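Local coordinates for methylmalonyl-CoA carboxyltransferase 12S subunit (Propionibacterium freudenreichii, PDB 1ON3), which transfers the carboxyl group of methylmalonyl-CoA to the biotin of the 1.3S subunit, as the hexameric core of transcarboxylase, at residues L342-S347 with I385-K390; E352-C357 with L392-E397; A417-N420 with G424-A427; K288-R293 with L367-G372. One frame throughout, in Å; residues are numbered along the deposited sequence. Where two conformers were deposited one is given.

All four contacts lie in the C-terminal carboxyltransferase half of the subunit. Interactions 1 and 2 follow one pair of helices, 344-359 and 384-397, with centres about 12 Å apart. Interaction 3 leans on the second helix, where Y395 CD1 comes 3.3 Å from A417 O; its centre is about 11 Å from that of interaction 2. M418 CB then reaches V368 CG2 at 3.6 Å, joining interaction 3 to the strand of interaction 4. Between interactions 1 and 4, L342 N probably bonds to G372 O. Bound methylmalonyl-CoA is near but not touched: it lies about 11 Å from G388 in interaction 1 and from the N420 side chain in interaction 3.

Interaction 1 (L342-S347 with I385-K390); sequences LDINAS and IRHGAK. With CD (cadmium ion), chain K.
The carbonyl O of D343 is held twice by S347, the residue that also lies against H387 and G388 of the neighbouring helix. S347 N makes an i-to-i+4 bond at the start of helix 344-359, and S347 OG adds a second to D343 O at 2.8 Å. With OG beside its own backbone N (chi1 -65°), the hydroxyl turns back to D343 O and meets it from above the carbonyl plane. D343 is itself the N-cap, its OD1 accepting from A346 N at 2.9 Å. Serine suits the site: its hydroxyl is satisfied within its own helix, while S347 CB rests 3.4 Å from H387 O and S347 OG lies 3.5 Å from G388 CA. Replacing S347 by alanine would probably leave D343 O with the S347 N bond alone and thin the packing over G388. One turn back, I344 CG2 sits over a face of the H387 ring, a CH-pi contact 3.5 Å from the centroid. At the ring's far end H387 NE2 binds cadmium at 2.3 Å; four waters and H387 of the second subunit complete six ligands. H387 ND1 is bonded to G383 O, which implies that ND1 probably carries the proton and leaves the NE2 lone pair for the metal.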
loop_
_atom_site.group_PDB
_atom_site.type_symbol
_atom_site.label_atom_id
_atom_site.label_comp_id
_atom_site.label_asym_id
_atom_site.label_seq_id
_atom_site.Cartn_x
_atom_site.Cartn_y
_atom_site.Cartn_z
ATOM N N LEU E 342 -17.004 37.849 -9.780
ATOM C CA LEU E 342 -17.077 36.773 -8.788
ATOM C C LEU E 342 -17.219 37.527 -7.468
ATOM O O LEU E 342 -16.729 38.655 -7.351
ATOM C CB LEU E 342 -15.785 35.935 -8.775
ATOM C CG LEU E 342 -15.660 34.911 -9.912
ATOM C CD1 LEU E 342 -14.257 34.291 -9.910
ATOM C CD2 LEU E 342 -16.718 33.839 -9.738
ATOM N N ASP E 343 -17.925 36.943 -6.501
ATOM C CA ASP E 343 -18.093 37.573 -5.195
ATOM C C ASP E 343 -18.047 36.478 -4.125
ATOM O O ASP E 343 -17.782 35.318 -4.436
ATOM C CB ASP E 343 -19.412 38.380 -5.129
ATOM C CG ASP E 343 -20.675 37.513 -5.177
ATOM O OD1 ASP E 343 -20.634 36.363 -5.661
ATOM O OD2 ASP E 343 -21.739 38.009 -4.741
ATOM N N ILE E 344 -18.266 36.849 -2.872
ATOM C CA ILE E 344 -18.241 35.866 -1.789
ATOM C C ILE E 344 -19.180 34.683 -2.039
ATOM O O ILE E 344 -18.769 33.521 -1.955
ATOM C CB ILE E 344 -18.633 36.534 -0.438
ATOM C CG1 ILE E 344 -17.540 37.513 -0.017
ATOM C CG2 ILE E 344 -18.853 35.475 0.637
ATOM C CD1 ILE E 344 -17.931 38.439 1.168
ATOM N N ASN E 345 -20.442 34.971 -2.336
ATOM C CA ASN E 345 -21.413 33.903 -2.552
ATOM C C ASN E 345 -21.110 33.008 -3.752
ATOM O O ASN E 345 -21.264 31.790 -3.658
ATOM C CB ASN E 345 -22.829 34.475 -2.655
ATOM C CG ASN E 345 -23.310 35.074 -1.334
ATOM O OD1 ASN E 345 -22.620 34.990 -0.315
ATOM N ND2 ASN E 345 -24.492 35.673 -1.347
ATOM N N ALA E 346 -20.682 33.596 -4.869
ATOM C CA ALA E 346 -20.359 32.797 -6.051
ATOM C C ALA E 346 -19.121 31.932 -5.786
ATOM O O ALA E 346 -19.017 30.819 -6.294
ATOM C CB ALA E 346 -20.131 33.701 -7.256
ATOM N N SER E 347 -18.183 32.433 -4.991
ATOM C CA SER E 347 -16.977 31.651 -4.666
ATOM C C SER E 347 -17.361 30.353 -3.942
ATOM O O SER E 347 -16.803 29.281 -4.230
ATOM C CB SER E 347 -16.030 32.474 -3.779
ATOM O OG SER E 347 -15.529 33.600 -4.489
ATOM N N ILE E 385 -11.439 37.531 0.765
ATOM C CA ILE E 385 -10.118 36.929 0.695
ATOM C C ILE E 385 -10.203 35.426 1.020
ATOM O O ILE E 385 -9.736 34.593 0.251
ATOM C CB ILE E 385 -9.135 37.642 1.656
ATOM C CG1 ILE E 385 -8.766 39.014 1.064
ATOM C CG2 ILE E 385 -7.868 36.808 1.855
ATOM C CD1 ILE E 385 -7.914 39.866 1.979
ATOM N N ARG E 386 -10.820 35.074 2.136
ATOM C CA ARG E 386 -10.911 33.654 2.481
ATOM C C ARG E 386 -11.971 32.886 1.669
ATOM O O ARG E 386 -11.825 31.684 1.457
ATOM C CB ARG E 386 -11.137 33.487 3.990
ATOM C CG ARG E 386 -12.412 34.116 4.528
ATOM C CD ARG E 386 -12.311 34.284 6.046
ATOM N NE ARG E 386 -13.435 35.049 6.588
ATOM C CZ ARG E 386 -14.642 34.558 6.841
ATOM N NH1 ARG E 386 -14.913 33.275 6.610
ATOM N NH2 ARG E 386 -15.591 35.361 7.313
ATOM N N HIS E 387 -13.023 33.557 1.204
ATOM C CA HIS E 387 -14.032 32.857 0.408
ATOM C C HIS E 387 -13.518 32.618 -1.020
ATOM O O HIS E 387 -13.623 31.517 -1.551
ATOM C CB HIS E 387 -15.361 33.629 0.361
ATOM C CG HIS E 387 -16.149 33.568 1.638
ATOM N ND1 HIS E 387 -15.849 34.347 2.736
ATOM C CD2 HIS E 387 -17.227 32.826 1.988
ATOM C CE1 HIS E 387 -16.711 34.088 3.706
ATOM N NE2 HIS E 387 -17.557 33.167 3.278
ATOM N N GLY E 388 -12.948 33.651 -1.628
ATOM C CA GLY E 388 -12.423 33.519 -2.975
ATOM C C GLY E 388 -11.340 32.457 -3.012
ATOM O O GLY E 388 -11.202 31.728 -3.995
ATOM N N ALA E 389 -10.586 32.352 -1.921
ATOM C CA ALA E 389 -9.511 31.365 -1.831
ATOM C C ALA E 389 -10.039 29.929 -1.988
ATOM O O ALA E 389 -9.288 29.023 -2.362
ATOM C CB ALA E 389 -8.785 31.502 -0.498
ATOM N N LYS E 390 -11.321 29.726 -1.693
ATOM C CA LYS E 390 -11.923 28.405 -1.817
ATOM C C LYS E 390 -11.907 27.916 -3.258
ATOM O O LYS E 390 -11.759 26.731 -3.502
ATOM C CB LYS E 390 -13.361 28.423 -1.314
ATOM C CG LYS E 390 -13.472 28.699 0.177
ATOM C CD LYS E 390 -14.921 28.760 0.639
ATOM C CE LYS E 390 -14.977 29.169 2.123
ATOM N NZ LYS E 390 -16.383 29.250 2.637
HETATM CD CD CD K . -19.065 32.308 4.828
HETATM O O HOH W 1 -17.227 31.258 5.862
HETATM O O HOH W 2 -21.026 33.452 4.052
HETATM O O HOH W 3 -18.984 34.224 6.275
HETATM O O HOH W 4 -19.236 30.668 3.292
#

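Interaction 2 (E352-C357 with L392-E397); sequences EFVNFC and LYAYSE
This is close packing of two nearly parallel helices on one side of the C-terminal sheet, where V354 and N355 of helix 344-359 meet A394 and Y395 of helix 384-397. The helices belong to successive beta-alpha-beta crossovers of the crotonase-type fold: strands 326-333, 364-370 and 402-407 run parallel, and each helix carries the chain from one strand to the next. Over these short segments the axes approach to 8.8 Å and cross at 19°. A394 helps to permit this closeness, its side chain being a single methyl, and N355 CA comes within 5.7 Å of A394 CA. V354 fits its two branches to two different partners. V354 CG1, anti to the backbone N (chi1 166°), lies 3.5 Å from A394 CB. V354 CG2 goes instead over a face of the Y395 ring, displaced toward the hydroxyl end and nearest to Y395 CZ at 3.4 Å; this is a CH-pi contact, with the two side chains crossing at about a right angle. A beta-branched residue thus covers both the small and the aromatic neighbour without a long chain. The Y395 hydroxyl bonds to Q366 on strand 364-370, which should help to fix the ring under the valine. On the second subunit, N520 packs against F356 and S165 against Y393. N355 OD1 reaches over A394 CB at 3.2 Å, and beside this contact one water donates to both N355 OD1 and A394 O, 2.9 Å from each oxygen.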
loop_
_atom_site.group_PDB
_atom_site.type_symbol
_atom_site.label_atom_id
_atom_site.label_comp_id
_atom_site.label_asym_id
_atom_site.label_seq_id
_atom_site.Cartn_x
_atom_site.Cartn_y
_atom_site.Cartn_z
ATOM N N GLU E 352 -17.832 24.545 -3.812
ATOM C CA GLU E 352 -18.558 23.355 -3.366
ATOM C C GLU E 352 -18.781 22.421 -4.559
ATOM O O GLU E 352 -18.556 21.214 -4.459
ATOM C CB GLU E 352 -19.920 23.726 -2.757
ATOM C CG GLU E 352 -20.694 22.495 -2.187
ATOM C CD GLU E 352 -22.138 22.819 -1.795
ATOM O OE1 GLU E 352 -22.856 23.462 -2.592
ATOM O OE2 GLU E 352 -22.559 22.424 -0.691
ATOM N N PHE E 353 -19.213 22.988 -5.684
ATOM C CA PHE E 353 -19.476 22.200 -6.890
ATOM C C PHE E 353 -18.193 21.530 -7.367
ATOM O O PHE E 353 -18.189 20.342 -7.696
ATOM C CB PHE E 353 -20.040 23.106 -7.993
ATOM C CG PHE E 353 -20.531 22.364 -9.214
ATOM C CD1 PHE E 353 -21.662 21.551 -9.146
ATOM C CD2 PHE E 353 -19.889 22.517 -10.448
ATOM C CE1 PHE E 353 -22.158 20.903 -10.295
ATOM C CE2 PHE E 353 -20.379 21.870 -11.603
ATOM C CZ PHE E 353 -21.513 21.067 -11.522
ATOM N N VAL E 354 -17.104 22.294 -7.415
ATOM C CA VAL E 354 -15.812 21.760 -7.839
ATOM C C VAL E 354 -15.361 20.612 -6.922
ATOM O O VAL E 354 -14.950 19.567 -7.407
ATOM C CB VAL E 354 -14.727 22.865 -7.854
ATOM C CG1 VAL E 354 -13.323 22.247 -7.968
ATOM C CG2 VAL E 354 -14.979 23.833 -9.026
ATOM N N ASN E 355 -15.445 20.789 -5.604
ATOM C CA ASN E 355 -15.032 19.707 -4.693
ATOM C C ASN E 355 -15.894 18.469 -4.881
ATOM O O ASN E 355 -15.386 17.343 -4.858
ATOM C CB ASN E 355 -15.109 20.140 -3.224
ATOM C CG ASN E 355 -14.065 21.177 -2.868
ATOM O OD1 ASN E 355 -12.951 21.155 -3.400
ATOM N ND2 ASN E 355 -14.410 22.081 -1.949
ATOM N N PHE E 356 -17.194 18.659 -5.080
ATOM C CA PHE E 356 -18.067 17.504 -5.270
ATOM C C PHE E 356 -17.703 16.725 -6.542
ATOM O O PHE E 356 -17.548 15.505 -6.511
ATOM C CB PHE E 356 -19.538 17.917 -5.372
ATOM C CG PHE E 356 -20.447 16.761 -5.645
ATOM C CD1 PHE E 356 -20.825 15.901 -4.609
ATOM C CD2 PHE E 356 -20.811 16.444 -6.957
ATOM C CE1 PHE E 356 -21.546 14.733 -4.881
ATOM C CE2 PHE E 356 -21.522 15.286 -7.236
ATOM C CZ PHE E 356 -21.888 14.426 -6.193
ATOM N N CYS E 357 -17.594 17.437 -7.662
ATOM C CA CYS E 357 -17.262 16.800 -8.933
ATOM C C CYS E 357 -15.950 16.062 -8.802
ATOM O O CYS E 357 -15.831 14.924 -9.261
ATOM C CB CYS E 357 -17.187 17.833 -10.067
ATOM S SG CYS E 357 -18.816 18.473 -10.574
ATOM N N LEU E 392 -9.649 28.780 -5.630
ATOM C CA LEU E 392 -8.266 28.440 -5.929
ATOM C C LEU E 392 -7.933 27.115 -5.256
ATOM O O LEU E 392 -7.258 26.262 -5.831
ATOM C CB LEU E 392 -7.332 29.527 -5.405
ATOM C CG LEU E 392 -7.615 30.898 -6.016
ATOM C CD1 LEU E 392 -6.910 31.987 -5.201
ATOM C CD2 LEU E 392 -7.170 30.886 -7.476
ATOM N N TYR E 393 -8.409 26.943 -4.028
ATOM C CA TYR E 393 -8.132 25.713 -3.311
ATOM C C TYR E 393 -8.769 24.509 -4.002
ATOM O O TYR E 393 -8.078 23.525 -4.301
ATOM C CB TYR E 393 -8.648 25.789 -1.876
ATOM C CG TYR E 393 -8.207 24.602 -1.059
ATOM C CD1 TYR E 393 -7.100 24.679 -0.225
ATOM C CD2 TYR E 393 -8.864 23.376 -1.173
ATOM C CE1 TYR E 393 -6.645 23.562 0.482
ATOM C CE2 TYR E 393 -8.418 22.257 -0.483
ATOM C CZ TYR E 393 -7.311 22.356 0.343
ATOM O OH TYR E 393 -6.875 21.236 1.015
ATOM N N ALA E 394 -10.080 24.583 -4.231
ATOM C CA ALA E 394 -10.810 23.480 -4.850
ATOM C C ALA E 394 -10.226 23.063 -6.192
ATOM O O ALA E 394 -10.007 21.878 -6.436
ATOM C CB ALA E 394 -12.292 23.838 -5.008
ATOM N N TYR E 395 -9.974 24.023 -7.076
ATOM C CA TYR E 395 -9.400 23.665 -8.371
ATOM C C TYR E 395 -7.976 23.109 -8.251
ATOM O O TYR E 395 -7.650 22.100 -8.883
ATOM C CB TYR E 395 -9.421 24.875 -9.309
ATOM C CG TYR E 395 -10.739 25.059 -10.024
ATOM C CD1 TYR E 395 -11.450 26.247 -9.912
ATOM C CD2 TYR E 395 -11.262 24.048 -10.834
ATOM C CE1 TYR E 395 -12.648 26.434 -10.585
ATOM C CE2 TYR E 395 -12.466 24.227 -11.518
ATOM C CZ TYR E 395 -13.150 25.423 -11.384
ATOM O OH TYR E 395 -14.338 25.616 -12.042
ATOM N N SER E 396 -7.127 23.743 -7.437
ATOM C CA SER E 396 -5.743 23.268 -7.274
ATOM C C SER E 396 -5.665 21.854 -6.689
ATOM O O SER E 396 -4.738 21.115 -6.968
ATOM C CB SER E 396 -4.924 24.219 -6.383
ATOM O OG SER E 396 -4.902 25.538 -6.914
ATOM N N GLU E 397 -6.637 21.487 -5.863
ATOM C CA GLU E 397 -6.651 20.157 -5.260
ATOM C C GLU E 397 -7.285 19.129 -6.209
ATOM O O GLU E 397 -6.977 17.941 -6.151
ATOM C CB GLU E 397 -7.454 20.184 -3.956
ATOM C CG GLU E 397 -7.494 18.854 -3.219
ATOM C CD GLU E 397 -6.149 18.457 -2.631
ATOM O OE1 GLU E 397 -6.028 17.313 -2.151
ATOM O OE2 GLU E 397 -5.213 19.287 -2.640
HETATM O O HOH W 5 -11.249 19.627 -5.119
#

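Interaction 3 (A417-N420 with G424-A427); sequences AMCN and GADA
A425, N420 and C419 carry this contact, in which the loop between helix 412-416 and strand 427-430 folds back on itself. A425 gives most, and it gives both backbone and side chain. The A425 amide N donates to N420 O at 3.2 Å and 157°, closing a six-residue pi-turn from N420 to A425. The N-H does not lie on a lone pair: it comes from 38° above the carbonyl plane. Beside it A425 CB also comes against the same oxygen, N420 O, at 3.3 Å, and lies 3.6 Å from C419 O. A methyl is a good size here, since it covers the two carbonyls while T404 of strand 402-407 packs on it as well. N420 faces the other way with its amide, ND2 bonding to D422 OD2 and OD1 weakly to L423 N, both within the turn; asparagine can serve the two at once because its end carries a donor and an acceptor. C419 adds a lighter contact. C419 SG, anti to the backbone N (chi1 -161°), runs toward A425 and stops 4.2 Å from A425 CB, a loose apolar contact, while Y395 of helix 384-397 packs on the same residue. Just before A425, G424 turns the chain with a positive phi at which any CB would press on the preceding carbonyl, hence a glycine. The chemistry implies that two carbonyls at this end of the turn are satisfied, N420 O by a backbone amide and C419 O by the hydroxyl of T404, while the small C419 and A425 side chains pack beside them.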
loop_
_atom_site.group_PDB
_atom_site.type_symbol
_atom_site.label_atom_id
_atom_site.label_comp_id
_atom_site.label_asym_id
_atom_site.label_seq_id
_atom_site.Cartn_x
_atom_site.Cartn_y
_atom_site.Cartn_z
ATOM N N ALA E 417 -8.859 31.958 -10.570
ATOM C CA ALA E 417 -9.895 31.278 -9.791
ATOM C C ALA E 417 -10.796 30.422 -10.673
ATOM O O ALA E 417 -11.483 29.529 -10.175
ATOM C CB ALA E 417 -10.725 32.296 -9.039
ATOM N N MET E 418 -10.797 30.703 -11.976
ATOM C CA MET E 418 -11.601 29.939 -12.918
ATOM C C MET E 418 -10.785 28.827 -13.577
ATOM O O MET E 418 -11.095 28.374 -14.682
ATOM C CB MET E 418 -12.206 30.848 -13.984
ATOM C CG MET E 418 -13.282 31.795 -13.461
ATOM S SD MET E 418 -14.742 30.926 -12.845
ATOM C CE MET E 418 -15.418 30.277 -14.379
ATOM N N CYS E 419 -9.728 28.418 -12.881
ATOM C CA CYS E 419 -8.859 27.322 -13.292
ATOM C C CYS E 419 -8.091 27.471 -14.606
ATOM O O CYS E 419 -8.516 26.951 -15.638
ATOM C CB CYS E 419 -9.670 26.023 -13.338
ATOM S SG CYS E 419 -8.664 24.532 -13.294
ATOM N N ASN E 420 -6.951 28.160 -14.565
ATOM C CA ASN E 420 -6.133 28.310 -15.768
ATOM C C ASN E 420 -5.106 27.171 -15.745
ATOM O O ASN E 420 -5.182 26.285 -14.886
ATOM C CB ASN E 420 -5.452 29.688 -15.776
ATOM C CG ASN E 420 -4.191 29.724 -14.941
ATOM O OD1 ASN E 420 -4.130 29.136 -13.860
ATOM N ND2 ASN E 420 -3.174 30.429 -15.439
ATOM N N GLY E 424 -3.686 23.711 -12.846
ATOM C CA GLY E 424 -3.888 22.349 -13.299
ATOM C C GLY E 424 -4.843 22.073 -14.437
ATOM O O GLY E 424 -5.136 20.907 -14.690
ATOM N N ALA E 425 -5.344 23.104 -15.116
ATOM C CA ALA E 425 -6.230 22.861 -16.251
ATOM C C ALA E 425 -5.421 21.993 -17.208
ATOM O O ALA E 425 -4.257 22.295 -17.499
ATOM C CB ALA E 425 -6.621 24.175 -16.942
ATOM N N ASP E 426 -6.025 20.909 -17.687
ATOM C CA ASP E 426 -5.332 20.012 -18.605
ATOM C C ASP E 426 -5.328 20.547 -20.033
ATOM O O ASP E 426 -4.404 20.277 -20.799
ATOM C CB ASP E 426 -5.972 18.634 -18.563
ATOM C CG ASP E 426 -5.871 18.014 -17.200
ATOM O OD1 ASP E 426 -4.754 17.648 -16.796
ATOM O OD2 ASP E 426 -6.910 17.913 -16.523
ATOM N N ALA E 427 -6.371 21.288 -20.390
ATOM C CA ALA E 427 -6.464 21.887 -21.720
ATOM C C ALA E 427 -7.125 23.248 -21.576
ATOM O O ALA E 427 -8.123 23.384 -20.866
ATOM C CB ALA E 427 -7.295 20.999 -22.659
#

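Interaction 4 (K288-R293 with L367-G372); sequences KGYDVR and LVDVPG
The loop leading into helix 293-299 packs here against the C-terminal part of strand 364-370, with Y290 on D369 and V292 on L367. Y290 OH donates to D369 OD2 at 2.7 Å, using the anti lone pair of that oxygen. D369 OD2 lies at the edge of the Y290 ring, in its plane, 3.1 Å from Y290 CE2, and the ring and carboxylate planes are only 29° apart. Y290 CG lies between the backbone N and the carbonyl carbon (chi1 59°), which turns the ring in toward the strand. A tyrosine suits the place, long enough to span from loop to strand and ending in a donor. R408 NE forms a salt bridge to the same D369 OD2. A phenylalanine at Y290 would probably leave D369 OD2 without its hydroxyl donor. Beside this polar pair the buried, aliphatic V292 and L367 touch loosely, V292 CG2 to L367 CD1 at 4.3 Å. An Asx turn helps to shape the loop, D291 OD1 accepting from R293 N at 2.9 Å, and R293 grips the same carboxylate side-on through NE and NH2. Strand 364-370, parallel to its neighbours 326-333 and 402-407, belongs to the beta-alpha-beta core of the crotonase-type fold, and this loop packs on it.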
loop_
_atom_site.group_PDB
_atom_site.type_symbol
_atom_site.label_atom_id
_atom_site.label_comp_id
_atom_site.label_asym_id
_atom_site.label_seq_id
_atom_site.Cartn_x
_atom_site.Cartn_y
_atom_site.Cartn_z
ATOM N N LYS E 288 -21.525 44.894 -23.433
ATOM C CA LYS E 288 -22.803 44.193 -23.517
ATOM C C LYS E 288 -22.654 42.812 -22.893
ATOM O O LYS E 288 -21.669 42.122 -23.146
ATOM C CB LYS E 288 -23.237 44.025 -24.974
ATOM C CG LYS E 288 -23.466 45.314 -25.748
ATOM C CD LYS E 288 -24.584 46.138 -25.147
ATOM C CE LYS E 288 -25.089 47.180 -26.142
ATOM N NZ LYS E 288 -23.978 47.962 -26.755
ATOM N N GLY E 289 -23.627 42.422 -22.078
ATOM C CA GLY E 289 -23.589 41.110 -21.455
ATOM C C GLY E 289 -24.341 40.116 -22.321
ATOM O O GLY E 289 -24.642 40.392 -23.482
ATOM N N TYR E 290 -24.651 38.958 -21.755
ATOM C CA TYR E 290 -25.368 37.903 -22.460
ATOM C C TYR E 290 -25.611 36.807 -21.435
ATOM O O TYR E 290 -25.132 36.914 -20.314
ATOM C CB TYR E 290 -24.518 37.352 -23.611
ATOM C CG TYR E 290 -23.182 36.774 -23.187
ATOM C CD1 TYR E 290 -23.014 35.398 -22.993
ATOM C CD2 TYR E 290 -22.081 37.609 -22.971
ATOM C CE1 TYR E 290 -21.777 34.871 -22.592
ATOM C CE2 TYR E 290 -20.846 37.097 -22.580
ATOM C CZ TYR E 290 -20.696 35.732 -22.391
ATOM O OH TYR E 290 -19.462 35.243 -22.027
ATOM N N ASP E 291 -26.356 35.773 -21.811
ATOM C CA ASP E 291 -26.620 34.659 -20.901
ATOM C C ASP E 291 -25.667 33.545 -21.290
ATOM O O ASP E 291 -25.775 32.990 -22.380
ATOM C CB ASP E 291 -28.051 34.155 -21.036
ATOM C CG ASP E 291 -28.449 33.231 -19.893
ATOM O OD1 ASP E 291 -27.601 32.422 -19.456
ATOM O OD2 ASP E 291 -29.614 33.305 -19.442
ATOM N N VAL E 292 -24.736 33.213 -20.402
ATOM C CA VAL E 292 -23.754 32.184 -20.703
ATOM C C VAL E 292 -24.357 30.792 -20.911
ATOM O O VAL E 292 -23.721 29.920 -21.489
ATOM C CB VAL E 292 -22.656 32.143 -19.601
ATOM C CG1 VAL E 292 -23.213 31.555 -18.304
ATOM C CG2 VAL E 292 -21.451 31.361 -20.097
ATOM N N ARG E 293 -25.587 30.579 -20.457
ATOM C CA ARG E 293 -26.208 29.276 -20.641
ATOM C C ARG E 293 -26.554 29.070 -22.115
ATOM O O ARG E 293 -26.792 27.950 -22.545
ATOM C CB ARG E 293 -27.446 29.138 -19.749
ATOM C CG ARG E 293 -27.075 29.040 -18.255
ATOM C CD ARG E 293 -28.282 29.262 -17.357
ATOM N NE ARG E 293 -28.817 30.621 -17.486
ATOM C CZ ARG E 293 -29.650 31.183 -16.612
ATOM N NH1 ARG E 293 -30.044 30.505 -15.536
ATOM N NH2 ARG E 293 -30.100 32.415 -16.817
ATOM N N LEU E 367 -16.130 27.979 -18.430
ATOM C CA LEU E 367 -16.386 28.932 -19.517
ATOM C C LEU E 367 -16.113 30.279 -18.841
ATOM O O LEU E 367 -16.843 30.697 -17.940
ATOM C CB LEU E 367 -17.831 28.842 -20.003
ATOM C CG LEU E 367 -18.233 27.476 -20.562
ATOM C CD1 LEU E 367 -19.691 27.555 -21.040
ATOM C CD2 LEU E 367 -17.296 27.058 -21.699
ATOM N N VAL E 368 -15.049 30.946 -19.281
ATOM C CA VAL E 368 -14.609 32.185 -18.657
ATOM C C VAL E 368 -14.874 33.531 -19.334
ATOM O O VAL E 368 -14.567 33.732 -20.508
ATOM C CB VAL E 368 -13.085 32.101 -18.357
ATOM C CG1 VAL E 368 -12.626 33.334 -17.575
ATOM C CG2 VAL E 368 -12.767 30.831 -17.573
ATOM N N ASP E 369 -15.437 34.445 -18.549
ATOM C CA ASP E 369 -15.706 35.818 -18.958
ATOM C C ASP E 369 -15.893 36.547 -17.631
ATOM O O ASP E 369 -17.011 36.836 -17.218
ATOM C CB ASP E 369 -16.974 35.923 -19.805
ATOM C CG ASP E 369 -17.092 37.274 -20.491
ATOM O OD1 ASP E 369 -16.289 38.172 -20.143
ATOM O OD2 ASP E 369 -17.974 37.445 -21.363
ATOM N N VAL E 370 -14.782 36.825 -16.956
ATOM C CA VAL E 370 -14.811 37.456 -15.639
ATOM C C VAL E 370 -13.863 38.659 -15.577
ATOM O O VAL E 370 -12.670 38.545 -15.860
ATOM C CB VAL E 370 -14.458 36.386 -14.544
ATOM C CG1 VAL E 370 -13.038 35.839 -14.764
ATOM C CG2 VAL E 370 -14.621 36.975 -13.138
ATOM N N PRO E 371 -14.383 39.825 -15.190
ATOM C CA PRO E 371 -13.581 41.055 -15.105
ATOM C C PRO E 371 -12.843 41.280 -13.790
ATOM O O PRO E 371 -12.043 42.212 -13.673
ATOM C CB PRO E 371 -14.618 42.131 -15.365
ATOM C CG PRO E 371 -15.773 41.617 -14.567
ATOM C CD PRO E 371 -15.799 40.109 -14.875
ATOM N N GLY E 372 -13.130 40.438 -12.803
ATOM C CA GLY E 372 -12.493 40.534 -11.498
ATOM C C GLY E 372 -13.500 40.190 -10.415
ATOM O O GLY E 372 -14.586 39.670 -10.714
#